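Local coordinates for protein halogenase PltM (Pseudomonas fluorescens, PDB 6BZN) that halogenates phenolic substrates as a probably FAD-dependent enzyme, with unusual versatility in both the substrate and the halide it accepts, at residues Ser403-Ser408 and Gln476-Ala481; Asp397-Cys402 and Ser469-Ser474. All coordinates share one frame; numbering follows the deposited sequence.

Helix 383-406 and helix 465-483 of this halogenase meet at two levels, a worked example of how distant parts of a chain are joined. Followed from the N terminus, the chain enters helix 383-406 and meets first the residues of interaction 2, 397-402, then those of interaction 1, 403-408. Sixty residues later, after a largely helical excursion, helix 465-483 offers 469-474 to interaction 2 and then 476-481 to interaction 1. The two closures cross because both helices present the lower-numbered segment to interaction 2 and the higher-numbered one to interaction 1; their centres lie about 9 Å apart. Between them Gln479 bridges the levels, its NE2 packing 3.1 Å from Ser401 OG, while Met478 also touches Cys402.

Interaction 1 of 2, residues Ser403-Ser408 and Gln476-Ala481; sequences SYEAFS and QVMQQA
Met478 reaches from helix 465-483 to the last turn of helix 383-406, where Glu405 and Ala406 receive its tip. Its CB leaves the backbone toward the partner helix, and CG stands anti to the carbonyl carbon (chi1 -65°). CB, CG and SD carry the chain across; bends of -54° at chi2 and -60° at chi3 curl the thioether, and within the two segments CE does the touching. This methyl group of Met478 lies 3.7 Å from Glu405 CG, 3.5 Å from the backbone Ala406 N and 3.9 Å from Ala406 CB, so the contact is van der Waals in kind. The setting is a cluster of C-terminal helices in which helix 410-441 also takes part: its Trp416 touches both Met478 and Ala406, while Thr491 of helix 488-502 packs against Met478 and Ala481. Glu405 crosses the methionine at a slant, its CG anti to the backbone N and 4.0 Å from Met478 O. Beyond the bend at chi2 the carboxylate turns to water. Glu405 OE2 accepts a bond from a water at 2.7 Å, and that water makes a weak second donation to Ala481 O at 3.4 Å, a polar bridge beside the methionine packing.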
ATOM      1  N   SER A 403       9.349 -10.457  -7.079  1.00 11.67           N
ATOM      2  CA  SER A 403       8.073 -11.137  -7.215  1.00 11.86           C
ATOM      3  C   SER A 403       7.659 -11.313  -8.676  1.00 11.92           C
ATOM      4  O   SER A 403       7.216 -12.385  -9.067  1.00 11.61           O
ATOM      5  CB  SER A 403       6.974 -10.386  -6.464  1.00 11.59           C
ATOM      6  OG  SER A 403       7.230 -10.375  -5.077  1.00 11.45           O
ATOM      7  N   TYR A 404       7.791 -10.255  -9.471  1.00 12.38           N
ATOM      8  CA  TYR A 404       7.453 -10.345 -10.892  1.00 13.09           C
ATOM      9  C   TYR A 404       8.300 -11.432 -11.608  1.00 13.82           C
ATOM     10  O   TYR A 404       7.820 -12.072 -12.525  1.00 13.84           O
ATOM     11  CB  TYR A 404       7.617  -8.998 -11.592  1.00 13.13           C
ATOM     12  CG  TYR A 404       6.390  -8.097 -11.602  1.00 12.81           C
ATOM     13  CD1 TYR A 404       6.086  -7.277 -10.524  1.00 12.65           C
ATOM     14  CD2 TYR A 404       5.547  -8.039 -12.714  1.00 12.52           C
ATOM     15  CE1 TYR A 404       4.985  -6.425 -10.557  1.00 12.24           C
ATOM     16  CE2 TYR A 404       4.449  -7.192 -12.744  1.00 12.45           C
ATOM     17  CZ  TYR A 404       4.170  -6.378 -11.663  1.00 11.98           C
ATOM     18  OH  TYR A 404       3.076  -5.516 -11.705  1.00 11.56           O
ATOM     19  N   GLU A 405       9.548 -11.626 -11.189  1.00 14.44           N
ATOM     20  CA  GLU A 405      10.367 -12.712 -11.746  1.00 15.31           C
ATOM     21  C   GLU A 405       9.837 -14.072 -11.277  1.00 14.54           C
ATOM     22  O   GLU A 405       9.777 -15.021 -12.058  1.00 13.92           O
ATOM     23  CB  GLU A 405      11.828 -12.546 -11.351  1.00 17.52           C
ATOM     24  CG  GLU A 405      12.771 -13.596 -11.929  1.00 20.13           C
ATOM     25  CD  GLU A 405      12.895 -13.559 -13.446  1.00 22.62           C
ATOM     26  OE1 GLU A 405      12.611 -12.516 -14.082  1.00 24.13           O
ATOM     27  OE2 GLU A 405      13.303 -14.599 -14.004  1.00 27.11           O
ATOM     28  N   ALA A 406       9.444 -14.156 -10.009  1.00 13.98           N
ATOM     29  CA  ALA A 406       8.850 -15.373  -9.467  1.00 14.13           C
ATOM     30  C   ALA A 406       7.506 -15.750 -10.107  1.00 14.17           C
ATOM     31  O   ALA A 406       7.087 -16.904  -9.980  1.00 14.24           O
ATOM     32  CB  ALA A 406       8.692 -15.267  -7.963  1.00 14.28           C
ATOM     33  N   PHE A 407       6.827 -14.807 -10.765  1.00 13.59           N
ATOM     34  CA  PHE A 407       5.614 -15.123 -11.520  1.00 14.11           C
ATOM     35  C   PHE A 407       5.822 -16.147 -12.648  1.00 14.51           C
ATOM     36  O   PHE A 407       4.839 -16.667 -13.173  1.00 13.97           O
ATOM     37  CB  PHE A 407       5.005 -13.882 -12.204  1.00 14.02           C
ATOM     38  CG  PHE A 407       4.435 -12.812 -11.288  1.00 13.87           C
ATOM     39  CD1 PHE A 407       4.216 -12.995  -9.916  1.00 14.07           C
ATOM     40  CD2 PHE A 407       4.048 -11.600 -11.861  1.00 13.86           C
ATOM     41  CE1 PHE A 407       3.672 -11.960  -9.138  1.00 14.17           C
ATOM     42  CE2 PHE A 407       3.497 -10.583 -11.098  1.00 13.80           C
ATOM     43  CZ  PHE A 407       3.317 -10.753  -9.733  1.00 13.56           C
ATOM     44  N   SER A 408       7.067 -16.404 -13.060  1.00 15.52           N
ATOM     45  CA  SER A 408       7.336 -17.315 -14.193  1.00 16.49           C
ATOM     46  C   SER A 408       6.935 -18.775 -13.978  1.00 16.26           C
ATOM     47  O   SER A 408       6.832 -19.503 -14.946  1.00 16.40           O
ATOM     48  CB  SER A 408       8.822 -17.293 -14.585  1.00 17.09           C
ATOM     49  OG  SER A 408       9.626 -17.691 -13.492  1.00 19.08           O
ATOM     50  N   GLN A 476      18.833 -11.453  -4.021  1.00 20.06           N
ATOM     51  CA  GLN A 476      20.056 -11.736  -4.805  1.00 22.13           C
ATOM     52  C   GLN A 476      19.863 -12.969  -5.677  1.00 20.67           C
ATOM     53  O   GLN A 476      20.230 -12.942  -6.853  1.00 20.13           O
ATOM     54  CB  GLN A 476      21.291 -11.938  -3.909  1.00 25.22           C
ATOM     55  CG  GLN A 476      21.811 -10.667  -3.267  1.00 29.58           C
ATOM     56  CD  GLN A 476      22.795 -10.896  -2.112  1.00 35.37           C
ATOM     57  OE1 GLN A 476      23.195 -12.031  -1.813  1.00 39.23           O
ATOM     58  NE2 GLN A 476      23.192  -9.800  -1.453  1.00 38.23           N
ATOM     59  N   VAL A 477      19.276 -14.031  -5.104  1.00 19.68           N
ATOM     60  CA  VAL A 477      18.969 -15.255  -5.854  1.00 19.87           C
ATOM     61  C   VAL A 477      18.042 -14.940  -7.029  1.00 19.93           C
ATOM     62  O   VAL A 477      18.305 -15.379  -8.160  1.00 18.55           O
ATOM     63  CB  VAL A 477      18.348 -16.382  -4.969  1.00 19.75           C
ATOM     64  CG1 VAL A 477      17.759 -17.499  -5.821  1.00 19.91           C
ATOM     65  CG2 VAL A 477      19.385 -16.946  -4.003  1.00 19.83           C
ATOM     66  N   MET A 478      16.972 -14.180  -6.767  1.00 18.74           N
ATOM     67  CA  MET A 478      16.016 -13.832  -7.828  1.00 19.32           C
ATOM     68  C   MET A 478      16.593 -12.938  -8.920  1.00 20.76           C
ATOM     69  O   MET A 478      16.318 -13.166 -10.094  1.00 20.56           O
ATOM     70  CB  MET A 478      14.763 -13.175  -7.251  1.00 18.83           C
ATOM     71  CG  MET A 478      13.930 -14.083  -6.360  1.00 18.50           C
ATOM     72  SD  MET A 478      13.452 -15.655  -7.118  1.00 18.03           S
ATOM     73  CE  MET A 478      12.506 -15.104  -8.527  1.00 17.86           C
ATOM     74  N   GLN A 479      17.383 -11.934  -8.546  1.00 22.06           N
ATOM     75  CA  GLN A 479      17.972 -11.031  -9.548  1.00 25.52           C
ATOM     76  C   GLN A 479      18.979 -11.784 -10.428  1.00 26.16           C
ATOM     77  O   GLN A 479      18.997 -11.601 -11.643  1.00 25.81           O
ATOM     78  CB  GLN A 479      18.600  -9.782  -8.898  1.00 27.12           C
ATOM     79  CG  GLN A 479      17.581  -8.815  -8.268  1.00 29.84           C
ATOM     80  CD  GLN A 479      16.618  -8.155  -9.265  1.00 32.69           C
ATOM     81  OE1 GLN A 479      16.880  -8.101 -10.473  1.00 35.12           O
ATOM     82  NE2 GLN A 479      15.496  -7.635  -8.754  1.00 34.33           N
ATOM     83  N   GLN A 480      19.783 -12.649  -9.817  1.00 27.85           N
ATOM     84  CA  GLN A 480      20.725 -13.486 -10.561  1.00 30.92           C
ATOM     85  C   GLN A 480      19.997 -14.456 -11.502  1.00 30.65           C
ATOM     86  O   GLN A 480      20.410 -14.650 -12.651  1.00 30.72           O
ATOM     87  CB  GLN A 480      21.618 -14.258  -9.597  1.00 33.60           C
ATOM     88  CG  GLN A 480      22.750 -15.013 -10.268  1.00 38.37           C
ATOM     89  CD  GLN A 480      23.454 -15.945  -9.303  1.00 41.10           C
ATOM     90  OE1 GLN A 480      22.933 -17.015  -8.980  1.00 44.53           O
ATOM     91  NE2 GLN A 480      24.629 -15.544  -8.827  1.00 42.03           N
ATOM     92  N   ALA A 481      18.909 -15.046 -11.008  1.00 29.92           N
ATOM     93  CA  ALA A 481      18.031 -15.878 -11.830  1.00 29.71           C
ATOM     94  C   ALA A 481      17.490 -15.128 -13.052  1.00 29.42           C
ATOM     95  O   ALA A 481      17.476 -15.683 -14.161  1.00 29.68           O
ATOM     96  CB  ALA A 481      16.886 -16.432 -10.991  1.00 28.74           C
TER
HETATM   97  O   HOH W   1      14.608 -15.963 -15.880  1.00 38.03           O

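Interaction 2 of 2, residues Asp397-Cys402 and Ser469-Ser474; sequences DQLVSC and SLFRQS
Helix-to-helix packing in the C-terminal helical part of the enzyme brings the ring of Phe471, on helix 465-483, against Gln398 and Leu399 of helix 383-406. Phe471 CZ is the ring's nearest atom to the other helix, lying 3.8 Å from Leu399 N, which sits at the ring edge near its plane, and 4.1 Å from Leu399 CB. Gln398 CB approaches obliquely, 4.1 Å from the same CZ. With CG anti to the backbone N (chi1 -178°), the phenyl group is carried across to the partner helix; the CA atoms of Leu399 and Phe471 are 8.5 Å apart. Each helix also has a serine turned back on its own backbone: Ser401 OG donates to Asp397 O and Ser474 OG to Leu470 O, both at 2.8 Å, and each hydroxyl reaches the carbonyl from the face opposite its own amide. The Asp397 carboxylate, by contrast, is hydrogen-bonded to Thr213 OG1 and Ala212 N. Leu399 lies about 9 Å, side chain to side chain, from Ser351, which binds FAD in another structure of this enzyme. Between the two segments, then, adhesion is by dispersion and burial of apolar surface, while both serine hydroxyls are satisfied within their own helices.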
ATOM      1  N   ASP A 397      10.715  -1.873  -3.917  1.00 12.32           N
ATOM      2  CA  ASP A 397      11.238  -2.127  -5.276  1.00 12.72           C
ATOM      3  C   ASP A 397      11.864  -3.526  -5.394  1.00 12.89           C
ATOM      4  O   ASP A 397      11.621  -4.220  -6.385  1.00 12.21           O
ATOM      5  CB  ASP A 397      12.265  -1.068  -5.644  1.00 13.08           C
ATOM      6  CG  ASP A 397      12.673  -1.109  -7.115  1.00 14.18           C
ATOM      7  OD1 ASP A 397      11.832  -1.384  -7.999  1.00 14.36           O
ATOM      8  OD2 ASP A 397      13.857  -0.807  -7.391  1.00 15.29           O
ATOM      9  N   GLN A 398      12.664  -3.936  -4.405  0.52 13.14           N
ATOM     10  CA  GLN A 398      13.246  -5.287  -4.422  0.52 13.42           C
ATOM     11  C   GLN A 398      12.158  -6.343  -4.262  0.52 12.94           C
ATOM     12  O   GLN A 398      12.090  -7.295  -5.053  0.52 12.66           O
ATOM     13  CB  GLN A 398      14.335  -5.461  -3.358  0.52 14.51           C
ATOM     14  CG  GLN A 398      15.682  -4.832  -3.715  0.52 15.19           C
ATOM     15  CD  GLN A 398      16.363  -5.490  -4.914  0.52 16.36           C
ATOM     16  OE1 GLN A 398      16.599  -6.704  -4.930  0.52 17.20           O
ATOM     17  NE2 GLN A 398      16.675  -4.691  -5.934  0.52 17.20           N
ATOM     18  N   LEU A 399      11.270  -6.147  -3.286  1.00 12.56           N
ATOM     19  CA  LEU A 399      10.181  -7.100  -3.082  1.00 12.36           C
ATOM     20  C   LEU A 399       9.388  -7.349  -4.361  1.00 11.87           C
ATOM     21  O   LEU A 399       9.160  -8.506  -4.743  1.00 11.66           O
ATOM     22  CB  LEU A 399       9.247  -6.627  -1.971  1.00 12.59           C
ATOM     23  CG  LEU A 399       7.935  -7.394  -1.781  1.00 13.40           C
ATOM     24  CD1 LEU A 399       8.204  -8.817  -1.299  1.00 13.63           C
ATOM     25  CD2 LEU A 399       7.009  -6.661  -0.833  1.00 13.62           C
ATOM     26  N   VAL A 400       9.004  -6.271  -5.031  1.00 11.22           N
ATOM     27  CA  VAL A 400       8.096  -6.359  -6.152  1.00 11.31           C
ATOM     28  C   VAL A 400       8.827  -6.858  -7.395  1.00 11.42           C
ATOM     29  O   VAL A 400       8.324  -7.743  -8.071  1.00 11.34           O
ATOM     30  CB  VAL A 400       7.364  -5.020  -6.417  1.00 11.07           C
ATOM     31  CG1 VAL A 400       6.654  -5.040  -7.763  1.00 11.08           C
ATOM     32  CG2 VAL A 400       6.366  -4.748  -5.304  1.00 10.85           C
ATOM     33  N   SER A 401       9.998  -6.309  -7.695  1.00 12.07           N
ATOM     34  CA  SER A 401      10.755  -6.760  -8.862  1.00 12.58           C
ATOM     35  C   SER A 401      11.057  -8.259  -8.770  1.00 13.03           C
ATOM     36  O   SER A 401      10.862  -9.001  -9.734  1.00 13.13           O
ATOM     37  CB  SER A 401      12.041  -5.954  -9.060  1.00 13.01           C
ATOM     38  OG  SER A 401      12.929  -6.077  -7.958  1.00 14.05           O
ATOM     39  N   CYS A 402      11.502  -8.717  -7.605  1.00 13.25           N
ATOM     40  CA  CYS A 402      11.769 -10.156  -7.423  1.00 12.97           C
ATOM     41  C   CYS A 402      10.482 -10.996  -7.532  1.00 12.51           C
ATOM     42  O   CYS A 402      10.523 -12.113  -8.047  1.00 12.31           O
ATOM     43  CB  CYS A 402      12.499 -10.407  -6.106  1.00 13.88           C
ATOM     44  SG  CYS A 402      14.169  -9.696  -6.099  1.00 15.00           S
ATOM     45  N   SER A 469      18.518 -10.634   6.546  1.00 16.65           N
ATOM     46  CA  SER A 469      19.483 -11.523   5.884  1.00 16.64           C
ATOM     47  C   SER A 469      18.794 -12.449   4.863  1.00 15.73           C
ATOM     48  O   SER A 469      19.270 -12.603   3.719  1.00 16.21           O
ATOM     49  CB  SER A 469      20.246 -12.352   6.933  1.00 17.65           C
ATOM     50  OG  SER A 469      21.038 -13.351   6.306  1.00 18.29           O
ATOM     51  N   LEU A 470      17.684 -13.071   5.265  1.00 15.17           N
ATOM     52  CA  LEU A 470      16.898 -13.894   4.344  1.00 15.22           C
ATOM     53  C   LEU A 470      16.414 -13.080   3.146  1.00 15.49           C
ATOM     54  O   LEU A 470      16.553 -13.519   2.001  1.00 15.36           O
ATOM     55  CB  LEU A 470      15.709 -14.562   5.047  1.00 15.75           C
ATOM     56  CG  LEU A 470      14.683 -15.274   4.170  1.00 15.34           C
ATOM     57  CD1 LEU A 470      15.279 -16.449   3.416  1.00 15.54           C
ATOM     58  CD2 LEU A 470      13.513 -15.717   5.039  1.00 15.85           C
ATOM     59  N   PHE A 471      15.865 -11.888   3.413  1.00 15.36           N
ATOM     60  CA  PHE A 471      15.337 -11.063   2.342  1.00 15.36           C
ATOM     61  C   PHE A 471      16.427 -10.652   1.353  1.00 15.61           C
ATOM     62  O   PHE A 471      16.256 -10.822   0.159  1.00 15.36           O
ATOM     63  CB  PHE A 471      14.632  -9.848   2.918  1.00 15.43           C
ATOM     64  CG  PHE A 471      14.003  -8.962   1.881  1.00 15.00           C
ATOM     65  CD1 PHE A 471      12.784  -9.288   1.335  1.00 14.95           C
ATOM     66  CD2 PHE A 471      14.638  -7.794   1.467  1.00 15.05           C
ATOM     67  CE1 PHE A 471      12.188  -8.467   0.400  1.00 15.45           C
ATOM     68  CE2 PHE A 471      14.046  -6.967   0.524  1.00 15.18           C
ATOM     69  CZ  PHE A 471      12.829  -7.302  -0.014  1.00 15.27           C
ATOM     70  N   ARG A 472      17.548 -10.145   1.862  1.00 17.52           N
ATOM     71  CA  ARG A 472      18.679  -9.715   1.029  1.00 19.69           C
ATOM     72  C   ARG A 472      19.182 -10.863   0.132  1.00 19.02           C
ATOM     73  O   ARG A 472      19.282 -10.720  -1.093  1.00 16.62           O
ATOM     74  CB  ARG A 472      19.794  -9.162   1.938  1.00 23.60           C
ATOM     75  CG  ARG A 472      21.044  -8.629   1.254  1.00 27.82           C
ATOM     76  CD  ARG A 472      22.093  -8.124   2.253  1.00 31.43           C
ATOM     77  NE  ARG A 472      22.363  -9.050   3.369  1.00 34.69           N
ATOM     78  CZ  ARG A 472      23.104 -10.166   3.303  1.00 36.22           C
ATOM     79  NH1 ARG A 472      23.691 -10.557   2.167  1.00 37.88           N
ATOM     80  NH2 ARG A 472      23.262 -10.910   4.394  1.00 36.75           N
ATOM     81  N   GLN A 473      19.443 -12.017   0.740  1.00 17.76           N
ATOM     82  CA  GLN A 473      19.955 -13.171  -0.007  1.00 18.26           C
ATOM     83  C   GLN A 473      18.943 -13.750  -1.000  1.00 17.11           C
ATOM     84  O   GLN A 473      19.308 -14.124  -2.115  1.00 16.64           O
ATOM     85  CB  GLN A 473      20.460 -14.252   0.948  1.00 18.71           C
ATOM     86  CG  GLN A 473      21.669 -13.816   1.756  1.00 19.46           C
ATOM     87  CD  GLN A 473      22.160 -14.919   2.680  1.00 20.80           C
ATOM     88  OE1 GLN A 473      21.988 -14.856   3.897  1.00 23.14           O
ATOM     89  NE2 GLN A 473      22.738 -15.945   2.102  1.00 20.21           N
ATOM     90  N   SER A 474      17.670 -13.800  -0.608  1.00 16.72           N
ATOM     91  CA  SER A 474      16.611 -14.249  -1.519  1.00 16.33           C
ATOM     92  C   SER A 474      16.439 -13.342  -2.739  1.00 15.89           C
ATOM     93  O   SER A 474      16.244 -13.847  -3.844  1.00 15.01           O
ATOM     94  CB  SER A 474      15.276 -14.385  -0.778  1.00 16.41           C
ATOM     95  OG  SER A 474      15.399 -15.324   0.269  1.00 16.34           O
TER